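Local coordinates for copper homeostasis protein CutC (Streptococcus agalactiae, PDB 2BDQ) that probably binds copper ions and takes part in copper homeostasis in the cytoplasm, at residues 73-78 with 95-100. Numbering follows the deposited sequence.
Sequences LELRIM and LGILTS
Leu75 and Met78, one turn apart on the helix that runs through 73-78, face the extended chain of 95-100 from a distance, with CA atoms 9.5 Å apart for Leu75 and Ile97 and 8.9 Å for Met78 and Leu95. Side chains alone bridge that gap, and every touch is apolar. Met78, a selenomethionine, does most of the reaching. Its chain leaves the helix extended through chi2 (171°) and then turns about the CG-SE bond (chi3 69°), which brings the methyl CE up to two residues at the strand end and the start of the loop: it lies 4.2 Å from CB of Leu95 and equally 4.2 Å from CG1 of Ile97. CB is the nearest atom of Leu95 to CE, with the methyl CD1 close behind. One turn back along the helix, CD2 of Leu75 meets CD1 of Ile97 at 4.2 Å, one methyl against another, while the two side chains cross at a slant. Ile97 is therefore shared: Met78 CE comes against CG1 and almost as near to CD1, and Leu75 meets CD1. The fold is a TIM barrel, and here the start of helix 72-87 packs against the end of strand 92-95 and the loop that follows. Helix 106-116 also packs here, with Ala108, Ile109 and Leu112 against Ile97 and Gln111 against Leu75, while Pro63 and Tyr70 pack on Met78 and Leu95 is hydrogen-bonded through its backbone to Val122 of the neighbouring strand 121-123 and to His124 just beyond it.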
loop_
_atom_site.group_PDB
_atom_site.type_symbol
_atom_site.label_atom_id
_atom_site.label_comp_id
_atom_site.label_asym_id
_atom_site.label_seq_id
_atom_site.Cartn_x
_atom_site.Cartn_y
_atom_site.Cartn_z
ATOM N N LEU A 73 1.013 13.723 -12.645
ATOM C CA LEU A 73 1.022 12.268 -12.719
ATOM C C LEU A 73 0.330 11.644 -11.497
ATOM O O LEU A 73 -0.417 10.667 -11.621
ATOM C CB LEU A 73 2.468 11.781 -12.853
ATOM C CG LEU A 73 2.666 10.388 -13.460
ATOM C CD1 LEU A 73 4.125 10.177 -13.873
ATOM C CD2 LEU A 73 2.230 9.354 -12.452
ATOM N N GLU A 74 0.568 12.216 -10.322
ATOM C CA GLU A 74 -0.049 11.723 -9.102
ATOM C C GLU A 74 -1.557 11.977 -9.123
ATOM O O GLU A 74 -2.332 11.188 -8.587
ATOM C CB GLU A 74 0.621 12.382 -7.892
ATOM C CG GLU A 74 1.985 11.759 -7.590
ATOM C CD GLU A 74 2.907 12.652 -6.783
ATOM O OE1 GLU A 74 3.986 12.169 -6.378
ATOM O OE2 GLU A 74 2.569 13.835 -6.559
ATOM N N LEU A 75 -1.973 13.077 -9.742
ATOM C CA LEU A 75 -3.395 13.378 -9.844
ATOM C C LEU A 75 -4.023 12.381 -10.825
ATOM O O LEU A 75 -5.187 12.005 -10.676
ATOM C CB LEU A 75 -3.623 14.815 -10.338
ATOM C CG LEU A 75 -3.245 15.944 -9.373
ATOM C CD1 LEU A 75 -3.331 17.296 -10.088
ATOM C CD2 LEU A 75 -4.179 15.927 -8.160
ATOM N N ARG A 76 -3.247 11.951 -11.821
ATOM C CA ARG A 76 -3.730 10.979 -12.807
ATOM C C ARG A 76 -3.934 9.636 -12.101
ATOM O O ARG A 76 -4.851 8.887 -12.414
ATOM C CB ARG A 76 -2.708 10.830 -13.941
ATOM C CG ARG A 76 -2.954 9.664 -14.917
ATOM C CD ARG A 76 -4.028 9.959 -15.966
ATOM N NE ARG A 76 -5.381 9.620 -15.525
ATOM C CZ ARG A 76 -5.839 8.377 -15.373
ATOM N NH1 ARG A 76 -5.052 7.330 -15.624
ATOM N NH2 ARG A 76 -7.090 8.178 -14.970
ATOM N N ILE A 77 -3.064 9.346 -11.139
ATOM C CA ILE A 77 -3.146 8.113 -10.373
ATOM C C ILE A 77 -4.421 8.126 -9.526
ATOM O O ILE A 77 -5.193 7.160 -9.518
ATOM C CB ILE A 77 -1.906 7.965 -9.458
ATOM C CG1 ILE A 77 -0.683 7.627 -10.313
ATOM C CG2 ILE A 77 -2.150 6.896 -8.414
ATOM C CD1 ILE A 77 0.635 7.733 -9.585
HETATM N N MSE A 78 -4.638 9.235 -8.824
HETATM C CA MSE A 78 -5.807 9.385 -7.970
HETATM C C MSE A 78 -7.119 9.300 -8.749
HETATM O O MSE A 78 -8.085 8.708 -8.267
HETATM C CB MSE A 78 -5.732 10.707 -7.201
HETATM C CG MSE A 78 -4.555 10.748 -6.223
HETATM SE SE MSE A 78 -4.226 12.479 -5.426
HETATM C CE MSE A 78 -5.779 12.613 -4.306
ATOM N N LEU A 95 -9.820 11.782 0.557
ATOM C CA LEU A 95 -8.693 12.407 -0.124
ATOM C C LEU A 95 -8.373 13.776 0.470
ATOM O O LEU A 95 -9.102 14.283 1.324
ATOM C CB LEU A 95 -8.994 12.559 -1.616
ATOM C CG LEU A 95 -10.071 13.566 -2.036
ATOM C CD1 LEU A 95 -9.925 13.887 -3.514
ATOM C CD2 LEU A 95 -11.445 13.005 -1.751
ATOM N N GLY A 96 -7.281 14.375 0.013
ATOM C CA GLY A 96 -6.908 15.685 0.514
ATOM C C GLY A 96 -5.798 16.260 -0.327
ATOM O O GLY A 96 -4.724 15.667 -0.436
ATOM N N ILE A 97 -6.055 17.413 -0.933
ATOM C CA ILE A 97 -5.062 18.058 -1.777
ATOM C C ILE A 97 -4.838 19.497 -1.316
ATOM O O ILE A 97 -5.789 20.257 -1.143
ATOM C CB ILE A 97 -5.518 18.088 -3.248
ATOM C CG1 ILE A 97 -6.141 16.748 -3.638
ATOM C CG2 ILE A 97 -4.328 18.376 -4.156
ATOM C CD1 ILE A 97 -6.777 16.753 -5.030
ATOM N N LEU A 98 -3.575 19.870 -1.135
ATOM C CA LEU A 98 -3.231 21.219 -0.701
ATOM C C LEU A 98 -2.233 21.865 -1.635
ATOM O O LEU A 98 -1.477 21.181 -2.310
ATOM C CB LEU A 98 -2.617 21.199 0.696
ATOM C CG LEU A 98 -3.411 20.610 1.862
ATOM C CD1 LEU A 98 -2.549 20.694 3.108
ATOM C CD2 LEU A 98 -4.724 21.355 2.054
ATOM N N THR A 99 -2.227 23.193 -1.651
ATOM C CA THR A 99 -1.302 23.962 -2.474
ATOM C C THR A 99 -0.020 24.133 -1.666
ATOM O O THR A 99 0.006 23.844 -0.468
ATOM C CB THR A 99 -1.865 25.372 -2.789
ATOM O OG1 THR A 99 -2.042 26.101 -1.562
ATOM C CG2 THR A 99 -3.206 25.269 -3.508
ATOM N N SER A 100 1.032 24.614 -2.326
ATOM C CA SER A 100 2.320 24.832 -1.683
ATOM C C SER A 100 2.204 25.766 -0.481
ATOM O O SER A 100 3.043 25.731 0.423
ATOM C CB SER A 100 3.324 25.402 -2.688
ATOM O OG SER A 100 2.907 26.674 -3.168
#